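Local coordinates for nucleoprotein (Rift valley fever virus, PDB 3OV9), which encapsidates the viral RNA genome, protecting it from nucleases, and forms ring-shaped hexamers needed to build the nucleocapsid, the template for transcription and replication, at residues L62-K67 / M73-E78; G151-S156 / D160-I165; A164-H169 / Q198-A203. All coordinates share one frame; numbering follows the deposited sequence.

Contact 1 (L62-K67 / M73-E78); sequences LTRGNK and MKMSKE
R64 reaches across to the backbone of K74 and the side chain of M75 with the end of its guanidinium group, and the path there is doubly bent. From CB, which heads for segment 73-78, the chain turns about CB-CG (chi2 -56°) and again about CG-CD (chi3 -56°), so that NH1 and NH2 arrive end-on at one atom, the carbonyl O of K74. NH1 lies 3.0 Å from K74 O and NH2 3.2 Å from the same K74 O; both hydrogen bonds are bent, about 140° at the hydrogen, and both nitrogens come from the same face of the carbonyl plane. Segment 62-67 carries the end of helix 50-63 and belongs to the region essential for oligomerization, while 73-78 leads into helix 77-90, N-capped by S76. The contact closes over the short helix 68-71 at a subunit interface. NH1 also donates to the carbonyl O of F28 of the second subunit, making the guanidinium a bridge between the two chains. CE of M75 comes up obliquely to the guanidinium, 3.6 Å from NH1. On the other nitrogen, NH2 has CB of K74 4.0 Å away, whereas NZ of K74 runs off to Y30 of the second subunit.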
loop_
_atom_site.group_PDB
_atom_site.type_symbol
_atom_site.label_atom_id
_atom_site.label_comp_id
_atom_site.label_asym_id
_atom_site.label_seq_id
_atom_site.Cartn_x
_atom_site.Cartn_y
_atom_site.Cartn_z
ATOM N N LEU A 62 -18.639 -11.423 -28.903
ATOM C CA LEU A 62 -17.470 -10.988 -29.659
ATOM C C LEU A 62 -17.322 -9.473 -29.735
ATOM O O LEU A 62 -16.210 -8.965 -29.881
ATOM C CB LEU A 62 -17.489 -11.608 -31.066
ATOM C CG LEU A 62 -16.887 -13.014 -31.251
ATOM C CD1 LEU A 62 -17.287 -14.001 -30.154
ATOM C CD2 LEU A 62 -17.249 -13.574 -32.624
ATOM N N THR A 63 -18.435 -8.754 -29.621
ATOM C CA THR A 63 -18.412 -7.299 -29.782
ATOM C C THR A 63 -18.621 -6.519 -28.479
ATOM O O THR A 63 -18.218 -5.356 -28.387
ATOM C CB THR A 63 -19.403 -6.811 -30.874
ATOM O OG1 THR A 63 -20.751 -7.045 -30.457
ATOM C CG2 THR A 63 -19.142 -7.520 -32.212
ATOM N N ARG A 64 -19.233 -7.152 -27.478
ATOM C CA ARG A 64 -19.480 -6.486 -26.190
ATOM C C ARG A 64 -18.834 -7.180 -24.992
ATOM O O ARG A 64 -18.555 -6.541 -23.978
ATOM C CB ARG A 64 -20.982 -6.295 -25.941
ATOM C CG ARG A 64 -21.700 -5.365 -26.922
ATOM C CD ARG A 64 -21.085 -3.957 -26.997
ATOM N NE ARG A 64 -21.003 -3.275 -25.700
ATOM C CZ ARG A 64 -21.953 -2.493 -25.184
ATOM N NH1 ARG A 64 -23.092 -2.287 -25.834
ATOM N NH2 ARG A 64 -21.766 -1.916 -24.004
ATOM N N GLY A 65 -18.603 -8.485 -25.101
ATOM C CA GLY A 65 -17.936 -9.226 -24.035
ATOM C C GLY A 65 -18.814 -10.234 -23.317
ATOM O O GLY A 65 -19.810 -10.715 -23.862
ATOM N N ASN A 66 -18.441 -10.539 -22.076
ATOM C CA ASN A 66 -19.037 -11.642 -21.327
ATOM C C ASN A 66 -19.827 -11.195 -20.092
ATOM O O ASN A 66 -20.128 -12.008 -19.212
ATOM C CB ASN A 66 -17.941 -12.644 -20.931
ATOM C CG ASN A 66 -18.491 -14.024 -20.592
ATOM O OD1 ASN A 66 -19.459 -14.488 -21.191
ATOM N ND2 ASN A 66 -17.859 -14.689 -19.628
ATOM N N LYS A 67 -20.170 -9.909 -20.034
ATOM C CA LYS A 67 -20.924 -9.362 -18.903
ATOM C C LYS A 67 -22.251 -8.735 -19.353
ATOM O O LYS A 67 -22.325 -7.522 -19.565
ATOM C CB LYS A 67 -20.078 -8.350 -18.118
ATOM C CG LYS A 67 -18.834 -8.941 -17.475
ATOM C CD LYS A 67 -18.136 -7.918 -16.594
ATOM C CE LYS A 67 -16.990 -8.536 -15.807
ATOM N NZ LYS A 67 -15.782 -8.770 -16.647
ATOM N N MET A 73 -25.994 -1.454 -19.653
ATOM C CA MET A 73 -25.923 -0.096 -19.102
ATOM C C MET A 73 -25.483 0.939 -20.141
ATOM O O MET A 73 -25.636 2.143 -19.923
ATOM C CB MET A 73 -24.990 -0.048 -17.886
ATOM C CG MET A 73 -25.250 -1.127 -16.839
ATOM S SD MET A 73 -24.292 -0.927 -15.322
ATOM C CE MET A 73 -22.606 -0.882 -15.926
ATOM N N LYS A 74 -24.932 0.462 -21.257
ATOM C CA LYS A 74 -24.518 1.319 -22.368
ATOM C C LYS A 74 -24.957 0.685 -23.689
ATOM O O LYS A 74 -24.142 0.127 -24.428
ATOM C CB LYS A 74 -23.001 1.552 -22.357
ATOM C CG LYS A 74 -22.460 2.337 -21.163
ATOM C CD LYS A 74 -22.709 3.834 -21.299
ATOM C CE LYS A 74 -22.045 4.614 -20.166
ATOM N NZ LYS A 74 -20.555 4.521 -20.200
ATOM N N MET A 75 -26.254 0.781 -23.968
ATOM C CA MET A 75 -26.879 0.109 -25.106
ATOM C C MET A 75 -28.182 0.821 -25.462
ATOM O O MET A 75 -28.795 1.460 -24.604
ATOM C CB MET A 75 -27.152 -1.363 -24.746
ATOM C CG MET A 75 -27.528 -2.269 -25.918
ATOM S SD MET A 75 -27.594 -4.034 -25.485
ATOM C CE MET A 75 -25.868 -4.444 -25.278
ATOM N N SER A 76 -28.604 0.712 -26.723
ATOM C CA SER A 76 -29.898 1.243 -27.153
ATOM C C SER A 76 -31.046 0.563 -26.402
ATOM O O SER A 76 -30.868 -0.519 -25.839
ATOM C CB SER A 76 -30.080 1.063 -28.662
ATOM O OG SER A 76 -30.234 -0.307 -28.993
ATOM N N LYS A 77 -32.212 1.206 -26.387
ATOM C CA LYS A 77 -33.400 0.664 -25.722
ATOM C C LYS A 77 -33.771 -0.695 -26.308
ATOM O O LYS A 77 -34.091 -1.632 -25.570
ATOM C CB LYS A 77 -34.573 1.642 -25.850
ATOM C CG LYS A 77 -35.799 1.283 -25.015
ATOM C CD LYS A 77 -36.932 2.277 -25.258
ATOM C CE LYS A 77 -38.122 2.009 -24.348
ATOM N NZ LYS A 77 -39.300 2.838 -24.731
ATOM N N GLU A 78 -33.706 -0.787 -27.633
ATOM C CA GLU A 78 -34.036 -2.010 -28.364
ATOM C C GLU A 78 -33.040 -3.135 -28.064
ATOM O O GLU A 78 -33.444 -4.271 -27.784
ATOM C CB GLU A 78 -34.109 -1.728 -29.870
ATOM C CG GLU A 78 -35.237 -0.775 -30.291
ATOM C CD GLU A 78 -34.921 0.713 -30.088
ATOM O OE1 GLU A 78 -35.850 1.531 -30.251
ATOM O OE2 GLU A 78 -33.760 1.074 -29.776
#

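Contact 2 (G151-S156 / D160-I165); sequences GMVDPS and DYLRAI
L162 and V153 meet through methyl groups, CD1 of L162 lying 3.6 Å from CG1 of V153 with the two side chains crossing at about a right angle. The leucine divides its branches between two parts of the loop. CD1 also touches the carbonyl O of D154 at 3.8 Å, and CD2 reaches P155 O at 3.7 Å, so the helix residue packs against peptide oxygens as well as against an aliphatic side chain. V153 has CG1 anti to its own N (chi1 -178°), which turns this branch to L162; CG2 of V153 meets CG2 of I165 at 4.0 Å, and CG1 lies almost as close to that methyl. I165 stands one turn farther along the helix from L162, and the valine thus bridges successive turns on one face.

Behind this apolar layer, D154 shapes the loop. Its OD1 takes the backbone N of S156 at 2.9 Å, closing an Asx turn around P155, and accepts the hydroxyl OG of S156 at 2.7 Å from the same face of the carboxylate. The other oxygen, OD2, forms a salt bridge with R215, and R214 donates to the carbonyl O of V153, so two arginines of helix 211-220 tie down the loop. V234 of helix 232-243 and M144 pack on I165 as well. The arrangement is a loop laid back over the helix it leads into: after a 3-10 turn, residues 153-156 run along the first turns of helix 159-180 in the helical core of this phlebovirus nucleoprotein.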
loop_
_atom_site.group_PDB
_atom_site.type_symbol
_atom_site.label_atom_id
_atom_site.label_comp_id
_atom_site.label_asym_id
_atom_site.label_seq_id
_atom_site.Cartn_x
_atom_site.Cartn_y
_atom_site.Cartn_z
ATOM N N GLY A 151 -10.676 -24.695 -29.913
ATOM C CA GLY A 151 -11.508 -25.889 -30.109
ATOM C C GLY A 151 -11.583 -26.389 -31.545
ATOM O O GLY A 151 -12.245 -27.391 -31.824
ATOM N N MET A 152 -10.915 -25.684 -32.456
ATOM C CA MET A 152 -10.851 -26.079 -33.865
ATOM C C MET A 152 -9.507 -26.705 -34.221
ATOM O O MET A 152 -9.301 -27.160 -35.353
ATOM C CB MET A 152 -11.115 -24.872 -34.774
ATOM C CG MET A 152 -12.527 -24.313 -34.710
ATOM S SD MET A 152 -13.740 -25.320 -35.576
ATOM C CE MET A 152 -14.368 -26.338 -34.238
ATOM N N VAL A 153 -8.597 -26.730 -33.252
ATOM C CA VAL A 153 -7.237 -27.207 -33.484
ATOM C C VAL A 153 -7.183 -28.728 -33.337
ATOM O O VAL A 153 -7.677 -29.280 -32.354
ATOM C CB VAL A 153 -6.219 -26.516 -32.532
ATOM C CG1 VAL A 153 -4.806 -26.994 -32.811
ATOM C CG2 VAL A 153 -6.291 -25.000 -32.678
ATOM N N ASP A 154 -6.602 -29.384 -34.338
ATOM C CA ASP A 154 -6.397 -30.833 -34.342
ATOM C C ASP A 154 -5.047 -31.168 -33.700
ATOM O O ASP A 154 -4.000 -30.912 -34.299
ATOM C CB ASP A 154 -6.462 -31.355 -35.784
ATOM C CG ASP A 154 -6.178 -32.851 -35.899
ATOM O OD1 ASP A 154 -6.031 -33.534 -34.863
ATOM O OD2 ASP A 154 -6.100 -33.344 -37.043
ATOM N N PRO A 155 -5.063 -31.757 -32.484
ATOM C CA PRO A 155 -3.819 -32.053 -31.758
ATOM C C PRO A 155 -3.002 -33.197 -32.364
ATOM O O PRO A 155 -1.890 -33.468 -31.900
ATOM C CB PRO A 155 -4.313 -32.433 -30.358
ATOM C CG PRO A 155 -5.676 -32.975 -30.580
ATOM C CD PRO A 155 -6.253 -32.176 -31.719
ATOM N N SER A 156 -3.549 -33.857 -33.383
ATOM C CA SER A 156 -2.850 -34.940 -34.076
ATOM C C SER A 156 -2.042 -34.453 -35.286
ATOM O O SER A 156 -1.384 -35.249 -35.959
ATOM C CB SER A 156 -3.830 -36.050 -34.486
ATOM O OG SER A 156 -4.596 -35.684 -35.618
ATOM N N ASP A 160 5.487 -29.788 -35.741
ATOM C CA ASP A 160 5.853 -28.468 -36.263
ATOM C C ASP A 160 4.644 -27.673 -36.753
ATOM O O ASP A 160 4.578 -26.457 -36.558
ATOM C CB ASP A 160 6.875 -28.600 -37.398
ATOM C CG ASP A 160 8.215 -29.137 -36.926
ATOM O OD1 ASP A 160 8.582 -28.919 -35.750
ATOM O OD2 ASP A 160 8.913 -29.773 -37.746
ATOM N N TYR A 161 3.705 -28.363 -37.397
ATOM C CA TYR A 161 2.499 -27.729 -37.926
ATOM C C TYR A 161 1.564 -27.292 -36.800
ATOM O O TYR A 161 0.983 -26.206 -36.854
ATOM C CB TYR A 161 1.755 -28.661 -38.889
ATOM C CG TYR A 161 2.526 -29.085 -40.130
ATOM C CD1 TYR A 161 3.687 -28.418 -40.534
ATOM C CD2 TYR A 161 2.067 -30.137 -40.920
ATOM C CE1 TYR A 161 4.379 -28.805 -41.679
ATOM C CE2 TYR A 161 2.750 -30.532 -42.066
ATOM C CZ TYR A 161 3.903 -29.861 -42.438
ATOM O OH TYR A 161 4.577 -30.249 -43.572
ATOM N N LEU A 162 1.427 -28.148 -35.789
ATOM C CA LEU A 162 0.622 -27.847 -34.606
ATOM C C LEU A 162 1.183 -26.638 -33.857
ATOM O O LEU A 162 0.434 -25.730 -33.488
ATOM C CB LEU A 162 0.549 -29.070 -33.681
ATOM C CG LEU A 162 -0.175 -28.950 -32.335
ATOM C CD1 LEU A 162 -1.642 -28.595 -32.519
ATOM C CD2 LEU A 162 -0.033 -30.241 -31.538
ATOM N N ARG A 163 2.500 -26.639 -33.645
ATOM C CA ARG A 163 3.192 -25.549 -32.959
ATOM C C ARG A 163 2.981 -24.216 -33.680
ATOM O O ARG A 163 2.726 -23.196 -33.035
ATOM C CB ARG A 163 4.690 -25.857 -32.818
ATOM C CG ARG A 163 5.464 -24.854 -31.964
ATOM C CD ARG A 163 6.907 -25.291 -31.711
ATOM N NE ARG A 163 7.736 -25.245 -32.916
ATOM C CZ ARG A 163 8.196 -26.316 -33.560
ATOM N NH1 ARG A 163 7.918 -27.537 -33.120
ATOM N NH2 ARG A 163 8.942 -26.165 -34.646
ATOM N N ALA A 164 3.079 -24.240 -35.009
ATOM C CA ALA A 164 2.873 -23.043 -35.829
ATOM C C ALA A 164 1.457 -22.489 -35.682
ATOM O O ALA A 164 1.275 -21.278 -35.528
ATOM C CB ALA A 164 3.184 -23.335 -37.294
ATOM N N ILE A 165 0.465 -23.378 -35.729
ATOM C CA ILE A 165 -0.943 -23.000 -35.560
ATOM C C ILE A 165 -1.168 -22.335 -34.201
ATOM O O ILE A 165 -1.808 -21.283 -34.117
ATOM C CB ILE A 165 -1.896 -24.227 -35.746
ATOM C CG1 ILE A 165 -1.995 -24.632 -37.226
ATOM C CG2 ILE A 165 -3.288 -23.969 -35.142
ATOM C CD1 ILE A 165 -2.811 -23.691 -38.118
#

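Contact 3 (A164-H169 / Q198-A203); sequences AILDAH and QPMNAA
L166 and M200 mark the nearest backbone approach of two helical segments, their CA atoms being 8.8 Å apart. The axes of 164-169 and 198-203 stay 12.4 Å apart at their closest and run at 142° to each other, an inclined, broadly antiparallel arrangement. With such a separation the backbones do not touch, and side chains reach across to make the contact.

M200 reaches across from helix 189-204. Its CG stands anti to the backbone N (chi1 -177°) and chi2 is extended too, carrying SD out toward helix 159-180 before the chain bends at the terminal methyl. The sulfur lies against two residues one helical turn apart on the facing segment: it is 4.2 Å from CD2 of L166 and 4.0 Å from CD2 of H169. Relative to the imidazole, SD lies at the edge, 5.0 Å from the ring centroid, which makes this a Met-aromatic contact with the sulfur near the ring plane. CG of M200 adds to it, 4.1 Å from CD2 of H169.

Helices 159-180 and 189-204 are thereby joined inside the largely helical, strand-free fold of the nucleoprotein. M200 also packs on S170 and L173, farther along helix 159-180. The 198-203 segment contributes A202 and A203 to the nitrite pocket, while Q198 and A202 pack on Y30, which probably binds RNA.

In H169, ND1, across the ring from CD2, is hydrogen-bonded to the carbonyl O of M144, which restrains the rotation of the ring. F149 also meets the ring, with the planes about 55° apart. N201 makes a looser approach at the margin, its OD1 4.5 Å from CD1 of L166.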
loop_
_atom_site.group_PDB
_atom_site.type_symbol
_atom_site.label_atom_id
_atom_site.label_comp_id
_atom_site.label_asym_id
_atom_site.label_seq_id
_atom_site.Cartn_x
_atom_site.Cartn_y
_atom_site.Cartn_z
ATOM N N ALA A 164 3.079 -24.240 -35.009
ATOM C CA ALA A 164 2.873 -23.043 -35.829
ATOM C C ALA A 164 1.457 -22.489 -35.682
ATOM O O ALA A 164 1.275 -21.278 -35.528
ATOM C CB ALA A 164 3.184 -23.335 -37.294
ATOM N N ILE A 165 0.465 -23.378 -35.729
ATOM C CA ILE A 165 -0.943 -23.000 -35.560
ATOM C C ILE A 165 -1.168 -22.335 -34.201
ATOM O O ILE A 165 -1.808 -21.283 -34.117
ATOM C CB ILE A 165 -1.896 -24.227 -35.746
ATOM C CG1 ILE A 165 -1.995 -24.632 -37.226
ATOM C CG2 ILE A 165 -3.288 -23.969 -35.142
ATOM C CD1 ILE A 165 -2.811 -23.691 -38.118
ATOM N N LEU A 166 -0.619 -22.943 -33.150
ATOM C CA LEU A 166 -0.794 -22.448 -31.786
ATOM C C LEU A 166 -0.019 -21.160 -31.512
ATOM O O LEU A 166 -0.544 -20.256 -30.866
ATOM C CB LEU A 166 -0.455 -23.531 -30.754
ATOM C CG LEU A 166 -1.430 -24.715 -30.687
ATOM C CD1 LEU A 166 -0.978 -25.733 -29.652
ATOM C CD2 LEU A 166 -2.860 -24.259 -30.403
ATOM N N ASP A 167 1.212 -21.074 -32.019
ATOM C CA ASP A 167 2.015 -19.853 -31.905
ATOM C C ASP A 167 1.327 -18.681 -32.611
ATOM O O ASP A 167 1.246 -17.581 -32.056
ATOM C CB ASP A 167 3.428 -20.058 -32.469
ATOM C CG ASP A 167 4.321 -20.902 -31.560
ATOM O OD1 ASP A 167 3.959 -21.156 -30.391
ATOM O OD2 ASP A 167 5.408 -21.306 -32.024
ATOM N N ALA A 168 0.826 -18.927 -33.823
ATOM C CA ALA A 168 0.088 -17.917 -34.589
ATOM C C ALA A 168 -1.145 -17.422 -33.831
ATOM O O ALA A 168 -1.388 -16.218 -33.756
ATOM C CB ALA A 168 -0.312 -18.462 -35.958
ATOM N N HIS A 169 -1.908 -18.361 -33.271
ATOM C CA HIS A 169 -3.084 -18.053 -32.451
ATOM C C HIS A 169 -2.686 -17.291 -31.185
ATOM O O HIS A 169 -3.390 -16.368 -30.763
ATOM C CB HIS A 169 -3.829 -19.354 -32.107
ATOM C CG HIS A 169 -4.987 -19.181 -31.167
ATOM N ND1 HIS A 169 -6.017 -18.293 -31.397
ATOM C CD2 HIS A 169 -5.290 -19.813 -30.009
ATOM C CE1 HIS A 169 -6.895 -18.374 -30.413
ATOM N NE2 HIS A 169 -6.478 -19.290 -29.556
ATOM N N GLN A 198 -3.580 -22.349 -20.398
ATOM C CA GLN A 198 -4.351 -23.429 -19.772
ATOM C C GLN A 198 -5.721 -23.668 -20.443
ATOM O O GLN A 198 -6.010 -24.801 -20.835
ATOM C CB GLN A 198 -4.475 -23.234 -18.254
ATOM C CG GLN A 198 -4.895 -24.491 -17.497
ATOM C CD GLN A 198 -4.763 -24.358 -15.986
ATOM O OE1 GLN A 198 -4.419 -25.321 -15.300
ATOM N NE2 GLN A 198 -5.047 -23.170 -15.462
ATOM N N PRO A 199 -6.553 -22.611 -20.594
ATOM C CA PRO A 199 -7.806 -22.814 -21.337
ATOM C C PRO A 199 -7.600 -23.112 -22.828
ATOM O O PRO A 199 -8.416 -23.822 -23.424
ATOM C CB PRO A 199 -8.561 -21.488 -21.147
ATOM C CG PRO A 199 -7.529 -20.503 -20.748
ATOM C CD PRO A 199 -6.501 -21.268 -19.981
ATOM N N MET A 200 -6.523 -22.585 -23.413
ATOM C CA MET A 200 -6.173 -22.872 -24.810
ATOM C C MET A 200 -5.929 -24.369 -25.000
ATOM O O MET A 200 -6.586 -25.006 -25.824
ATOM C CB MET A 200 -4.944 -22.062 -25.258
ATOM C CG MET A 200 -4.555 -22.246 -26.736
ATOM S SD MET A 200 -2.995 -21.464 -27.229
ATOM C CE MET A 200 -1.802 -22.471 -26.342
ATOM N N ASN A 201 -5.010 -24.927 -24.214
ATOM C CA ASN A 201 -4.663 -26.346 -24.326
ATOM C C ASN A 201 -5.819 -27.288 -23.993
ATOM O O ASN A 201 -5.948 -28.348 -24.606
ATOM C CB ASN A 201 -3.431 -26.676 -23.481
ATOM C CG ASN A 201 -2.146 -26.096 -24.061
ATOM O OD1 ASN A 201 -1.978 -26.004 -25.282
ATOM N ND2 ASN A 201 -1.227 -25.712 -23.183
ATOM N N ALA A 202 -6.656 -26.897 -23.034
ATOM C CA ALA A 202 -7.850 -27.669 -22.682
ATOM C C ALA A 202 -8.782 -27.850 -23.882
ATOM O O ALA A 202 -9.254 -28.956 -24.143
ATOM C CB ALA A 202 -8.593 -27.018 -21.515
ATOM N N ALA A 203 -9.027 -26.766 -24.619
ATOM C CA ALA A 203 -9.882 -26.829 -25.801
ATOM C C ALA A 203 -9.207 -27.583 -26.948
ATOM O O ALA A 203 -9.865 -28.335 -27.671
ATOM C CB ALA A 203 -10.304 -25.432 -26.238
#

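Contact 1 comes first along the chain and lies apart from the others, its centre about 33 Å from that of contact 2 and about 28 Å from that of contact 3. Contacts 1 and 2 fall on opposite sides of the chain's centre. Contacts 2 and 3 are neighbours, with centres about 8 Å apart; both use helix 159-180, share A164 and I165, and touch where V153 meets L166 and G151 meets A203. That helix consequently packs on the preceding loop and on the later helix 189-204. Contact 1 faces a second subunit at the assembly interface, whereas contacts 2 and 3 join parts of a single subunit.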